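Local coordinates for protein thiosulfate sulfurtransferase (Pseudomonas aeruginosa, PDB 1YT8) that probably transfers sulfur from thiosulfate to cyanide, as a rhodanese-type sulfurtransferase built from repeated rhodanese-like domains, at residues L176-E180 against G241-T247; A251-R256 against D331-M337. All coordinates share one frame; numbering follows the deposited sequence.

Interaction 1 of 2, residues L176-E180 against G241-T247; sequences LRVAE and GAISQDT
Glu180 OE2 takes two hydrogen bonds from the segment 241-247, and the two donors reach it in different ways. Thr247 OG1 gives the shorter bond, 2.6 Å to Glu180 OE2, using the anti lone pair that faces away from OE1. The backbone N of Ser244 lies 3.3 Å from Glu180 OE2; its bond is nearly straight (168° at the hydrogen) but arrives from above the carboxylate, 64° out of its plane. A bend at chi2 (-96°) turns the Glu180 chain so that its acid end meets this turn. Ser244 is the N-cap residue of helix 245-262, and its OG donates to Thr247 OG1 over 3.0 Å, so Thr247 OG1 accepts this bond while giving its own proton to Glu180 OE2. A carboxylate at the start of a helix would probably be stabilised in its charged form. The other oxygen is tied down through water: one molecule donates to both Glu180 OE1 and Ala242 O.

Beneath the polar cluster, Ile243 is wedged in, its side chain crossing those of Leu176, Arg177 and Glu180 at about right angles. Its CG2 sits 3.3 Å from Glu180 CG. Its CD1 meets Leu176 CD1, a pair closer than normal van der Waals contact, so the exact methyl positions are doubtful. Ala179 CB packs on Thr247 CG2 at 3.6 Å. Leu176 CD2 lies over one face of the Arg177 guanidinium, towards its rim. Arg177 NH1 makes a weak bond of 3.1 Å to Gly241 O, while its NE forms a salt bridge with Glu173.

The contact thus joins helix 174-181 of the second rhodanese-like domain to the first turn of helix 245-262, with Leu176 and Arg177 also touching Arg334 on helix 334-344.

Interaction 2 of 2, residues A251-R256 against D331-M337; sequences AAQRAR and DGVRANM
With chi1 at 175°, Val333 holds CG1 opposite its backbone N and swings CG2 onto segment 251-256 of helix 245-262, where CG2 lies 3.3 Å from Ala252 N; the CB of Asn336 points at Ala255 from the backbone, while chi1 -79° puts CG anti to the carbonyl carbon and carries ND2 to 3.7 Å from Arg256 CA. These residues form the turn and first helical turn after strand 324-328 of a rhodanese-like fold. By its place after the fourth strand, the loop probably corresponds to Cys193-Arg198, which lines the sulfite pocket in the preceding domain; Asp329 would then take the place of Cys193.

No hydrogen bond crosses directly; small side chains allow close backbone approach, with the Ala252 and Val333 CA atoms 4.6 Å apart. Gly332 O receives a CA-H...O contact from Ala252 CA at 3.4 Å. The same oxygen accepts from Asn336 ND2 (2.9 Å), the donor standing 59° above the carbonyl plane. Ala255 CB touches both Val333 CG1 and the selenium of selenomethionine Met337, in directions roughly at right angles.

Asp331 shapes the turn: its OD2 accepts from the N of Val333, an Asx turn, and from that of Arg334. Its OD1 is gripped side-on by Arg334 NE and NH2.

At the edge, Arg256, whose NE pairs with Asp260, shares a water with Asn336: it accepts from Arg256 NH1 at 3.0 Å and from Asn336 ND2 at 3.1 Å.

Overall arrangement
From the N terminus, helix 174-181 of the second rhodanese-like domain comes first. Interaction 1 closes a loop of 60 intervening residues when the chain returns at 241-247 and begins helix 245-262. The same helix opens interaction 2, whose loop of 74 residues holds four of the five strands of the third domain's sheet and closes at 331-337. The loops follow in series, neither nested nor crossed, and the centres of the two contacts lie about 12 Å apart. They also touch: Leu176 N packs on Val333 CG1, and the guanidinium groups of Arg177 and Arg334 approach each other, both paired with Glu173. Helix 245-262 therefore contacts both domains, which also meet directly.

Interaction 1 of 2, residues L176-E180 against G241-T247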
loop_
_atom_site.group_PDB
_atom_site.type_symbol
_atom_site.label_atom_id
_atom_site.label_comp_id
_atom_site.label_asym_id
_atom_site.label_seq_id
_atom_site.Cartn_x
_atom_site.Cartn_y
_atom_site.Cartn_z
ATOM N N LEU A 176 3.432 16.098 15.011
ATOM C CA LEU A 176 3.676 15.652 16.381
ATOM C C LEU A 176 5.119 15.821 16.870
ATOM O O LEU A 176 5.343 16.158 18.033
ATOM C CB LEU A 176 3.285 14.178 16.530
ATOM C CG LEU A 176 3.489 13.510 17.900
ATOM C CD1 LEU A 176 2.528 14.106 18.921
ATOM C CD2 LEU A 176 3.245 12.010 17.781
ATOM N N ARG A 177 6.091 15.596 15.989
ATOM C CA ARG A 177 7.500 15.663 16.382
ATOM C C ARG A 177 8.285 16.929 16.050
ATOM O O ARG A 177 9.354 17.148 16.620
ATOM C CB ARG A 177 8.256 14.489 15.757
ATOM C CG ARG A 177 7.503 13.169 15.764
ATOM C CD ARG A 177 7.544 12.485 17.111
ATOM N NE ARG A 177 6.729 11.274 17.098
ATOM C CZ ARG A 177 6.619 10.433 18.121
ATOM N NH1 ARG A 177 7.280 10.665 19.248
ATOM N NH2 ARG A 177 5.831 9.368 18.023
ATOM N N VAL A 178 7.770 17.757 15.144
ATOM C CA VAL A 178 8.501 18.947 14.707
ATOM C C VAL A 178 8.998 19.925 15.771
ATOM O O VAL A 178 10.091 20.481 15.637
ATOM C CB VAL A 178 7.697 19.742 13.635
ATOM C CG1 VAL A 178 6.486 20.408 14.258
ATOM C CG2 VAL A 178 8.605 20.773 12.964
ATOM N N ALA A 179 8.221 20.137 16.827
ATOM C CA ALA A 179 8.636 21.071 17.873
ATOM C C ALA A 179 9.914 20.623 18.591
ATOM O O ALA A 179 10.669 21.452 19.096
ATOM C CB ALA A 179 7.508 21.265 18.881
ATOM N N GLU A 180 10.151 19.315 18.629
ATOM C CA GLU A 180 11.333 18.757 19.289
ATOM C C GLU A 180 12.536 18.724 18.342
ATOM O O GLU A 180 13.682 18.717 18.785
ATOM C CB GLU A 180 11.047 17.330 19.774
ATOM C CG GLU A 180 9.838 17.177 20.694
ATOM C CD GLU A 180 10.190 17.190 22.175
ATOM O OE1 GLU A 180 11.191 16.548 22.564
ATOM O OE2 GLU A 180 9.450 17.825 22.958
ATOM N N GLY A 241 12.428 11.477 18.024
ATOM C CA GLY A 241 12.475 10.861 19.334
ATOM C C GLY A 241 11.174 11.065 20.082
ATOM O O GLY A 241 10.205 11.603 19.534
ATOM N N ALA A 242 11.149 10.620 21.332
ATOM C CA ALA A 242 9.974 10.774 22.176
ATOM C C ALA A 242 9.824 12.266 22.441
ATOM O O ALA A 242 10.815 13.000 22.468
ATOM C CB ALA A 242 10.171 10.020 23.486
ATOM N N ILE A 243 8.593 12.718 22.630
ATOM C CA ILE A 243 8.349 14.133 22.880
ATOM C C ILE A 243 7.795 14.365 24.277
ATOM O O ILE A 243 7.362 13.424 24.946
ATOM C CB ILE A 243 7.353 14.713 21.859
ATOM C CG1 ILE A 243 5.993 14.029 22.014
ATOM C CG2 ILE A 243 7.884 14.508 20.443
ATOM C CD1 ILE A 243 4.892 14.677 21.206
ATOM N N SER A 244 7.815 15.622 24.713
ATOM C CA SER A 244 7.303 15.979 26.029
ATOM C C SER A 244 5.794 16.157 25.933
ATOM O O SER A 244 5.248 16.331 24.842
ATOM C CB SER A 244 7.942 17.282 26.522
ATOM O OG SER A 244 7.457 18.396 25.794
ATOM N N GLN A 245 5.123 16.108 27.078
ATOM C CA GLN A 245 3.678 16.273 27.112
ATOM C C GLN A 245 3.290 17.678 26.669
ATOM O O GLN A 245 2.236 17.878 26.066
ATOM C CB GLN A 245 3.148 15.998 28.521
ATOM C CG GLN A 245 3.109 14.523 28.876
ATOM C CD GLN A 245 2.254 13.725 27.907
ATOM O OE1 GLN A 245 1.076 14.025 27.710
ATOM N NE2 GLN A 245 2.845 12.706 27.296
ATOM N N ASP A 246 4.150 18.648 26.964
ATOM C CA ASP A 246 3.899 20.036 26.589
ATOM C C ASP A 246 3.807 20.113 25.069
ATOM O O ASP A 246 2.853 20.662 24.516
ATOM C CB ASP A 246 5.037 20.927 27.096
ATOM C CG ASP A 246 4.703 22.412 27.023
ATOM O OD1 ASP A 246 4.543 22.939 25.898
ATOM O OD2 ASP A 246 4.599 23.051 28.097
ATOM N N THR A 247 4.805 19.546 24.402
ATOM C CA THR A 247 4.854 19.529 22.946
ATOM C C THR A 247 3.583 18.896 22.375
ATOM O O THR A 247 2.943 19.454 21.485
ATOM C CB THR A 247 6.075 18.719 22.453
ATOM O OG1 THR A 247 7.277 19.309 22.964
ATOM C CG2 THR A 247 6.127 18.692 20.931
HETATM O O HOH W 1 12.161 14.617 20.898
#

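Interaction 2 of 2, residues A251-R256 against D331-M337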
loop_
_atom_site.group_PDB
_atom_site.type_symbol
_atom_site.label_atom_id
_atom_site.label_comp_id
_atom_site.label_asym_id
_atom_site.label_seq_id
_atom_site.Cartn_x
_atom_site.Cartn_y
_atom_site.Cartn_z
ATOM N N ALA A 251 0.450 20.651 19.947
ATOM C CA ALA A 251 0.278 20.110 18.603
ATOM C C ALA A 251 -1.106 19.487 18.427
ATOM O O ALA A 251 -1.720 19.615 17.368
ATOM C CB ALA A 251 1.352 19.072 18.323
ATOM N N ALA A 252 -1.586 18.810 19.466
ATOM C CA ALA A 252 -2.897 18.167 19.430
ATOM C C ALA A 252 -4.010 19.185 19.204
ATOM O O ALA A 252 -4.955 18.932 18.456
ATOM C CB ALA A 252 -3.139 17.402 20.726
ATOM N N GLN A 253 -3.898 20.337 19.857
ATOM C CA GLN A 253 -4.894 21.385 19.708
ATOM C C GLN A 253 -4.924 21.876 18.262
ATOM O O GLN A 253 -5.995 22.076 17.691
ATOM C CB GLN A 253 -4.580 22.549 20.656
ATOM C CG GLN A 253 -5.609 23.663 20.628
ATOM C CD GLN A 253 -5.522 24.564 21.846
ATOM O OE1 GLN A 253 -5.688 24.110 22.980
ATOM N NE2 GLN A 253 -5.261 25.848 21.619
ATOM N N ARG A 254 -3.745 22.058 17.673
ATOM C CA ARG A 254 -3.636 22.518 16.290
ATOM C C ARG A 254 -4.196 21.475 15.323
ATOM O O ARG A 254 -4.925 21.811 14.384
ATOM C CB ARG A 254 -2.172 22.786 15.933
ATOM C CG ARG A 254 -1.489 23.870 16.752
ATOM C CD ARG A 254 -1.889 25.262 16.306
ATOM N NE ARG A 254 -0.973 26.268 16.841
ATOM C CZ ARG A 254 -0.959 27.545 16.471
ATOM N NH1 ARG A 254 -1.817 27.984 15.559
ATOM N NH2 ARG A 254 -0.080 28.381 17.010
ATOM N N ALA A 255 -3.845 20.212 15.556
ATOM C CA ALA A 255 -4.299 19.107 14.712
ATOM C C ALA A 255 -5.814 18.947 14.751
ATOM O O ALA A 255 -6.452 18.760 13.716
ATOM C CB ALA A 255 -3.630 17.804 15.150
ATOM N N ARG A 256 -6.389 19.009 15.947
ATOM C CA ARG A 256 -7.834 18.879 16.082
ATOM C C ARG A 256 -8.539 19.986 15.299
ATOM O O ARG A 256 -9.595 19.760 14.706
ATOM C CB ARG A 256 -8.238 18.926 17.563
ATOM C CG ARG A 256 -9.747 18.889 17.816
ATOM C CD ARG A 256 -10.435 17.717 17.112
ATOM N NE ARG A 256 -11.857 17.651 17.447
ATOM C CZ ARG A 256 -12.340 17.116 18.564
ATOM N NH1 ARG A 256 -11.518 16.584 19.459
ATOM N NH2 ARG A 256 -13.646 17.128 18.798
ATOM N N ASP A 331 -2.200 10.120 20.918
ATOM C CA ASP A 331 -1.524 11.403 21.085
ATOM C C ASP A 331 -2.365 12.624 20.735
ATOM O O ASP A 331 -2.024 13.743 21.115
ATOM C CB ASP A 331 -0.263 11.418 20.223
ATOM C CG ASP A 331 -0.551 11.051 18.781
ATOM O OD1 ASP A 331 -0.660 9.839 18.489
ATOM O OD2 ASP A 331 -0.688 11.972 17.945
ATOM N N GLY A 332 -3.445 12.418 19.988
ATOM C CA GLY A 332 -4.298 13.531 19.611
ATOM C C GLY A 332 -3.808 14.348 18.424
ATOM O O GLY A 332 -4.349 15.416 18.144
ATOM N N VAL A 333 -2.794 13.855 17.719
ATOM C CA VAL A 333 -2.258 14.567 16.561
ATOM C C VAL A 333 -2.289 13.743 15.274
ATOM O O VAL A 333 -2.862 14.163 14.271
ATOM C CB VAL A 333 -0.787 15.002 16.793
ATOM C CG1 VAL A 333 -0.225 15.643 15.520
ATOM C CG2 VAL A 333 -0.702 15.989 17.951
ATOM N N ARG A 334 -1.665 12.573 15.313
ATOM C CA ARG A 334 -1.562 11.704 14.143
ATOM C C ARG A 334 -2.867 11.324 13.458
ATOM O O ARG A 334 -2.985 11.450 12.237
ATOM C CB ARG A 334 -0.763 10.456 14.516
ATOM C CG ARG A 334 0.683 10.792 14.855
ATOM C CD ARG A 334 1.490 9.571 15.238
ATOM N NE ARG A 334 1.128 9.075 16.563
ATOM C CZ ARG A 334 1.823 8.160 17.229
ATOM N NH1 ARG A 334 2.919 7.636 16.696
ATOM N NH2 ARG A 334 1.425 7.778 18.435
ATOM N N ALA A 335 -3.841 10.859 14.231
ATOM C CA ALA A 335 -5.127 10.485 13.661
ATOM C C ALA A 335 -5.838 11.721 13.099
ATOM O O ALA A 335 -6.388 11.677 12.002
ATOM C CB ALA A 335 -5.993 9.802 14.721
ATOM N N ASN A 336 -5.818 12.828 13.841
ATOM C CA ASN A 336 -6.466 14.049 13.370
ATOM C C ASN A 336 -5.881 14.541 12.049
ATOM O O ASN A 336 -6.628 14.895 11.135
ATOM C CB ASN A 336 -6.358 15.182 14.407
ATOM C CG ASN A 336 -7.372 15.053 15.533
ATOM O OD1 ASN A 336 -8.541 14.729 15.303
ATOM N ND2 ASN A 336 -6.932 15.330 16.758
HETATM N N MSE A 337 -4.554 14.573 11.950
HETATM C CA MSE A 337 -3.910 15.035 10.725
HETATM C C MSE A 337 -4.184 14.097 9.552
HETATM O O MSE A 337 -4.540 14.545 8.464
HETATM C CB MSE A 337 -2.396 15.190 10.919
HETATM C CG MSE A 337 -1.963 16.377 11.780
HETATM SE SE MSE A 337 -2.766 18.100 11.342
HETATM C CE MSE A 337 -2.157 18.297 9.502
HETATM O O HOH W 2 -8.848 15.308 19.134
#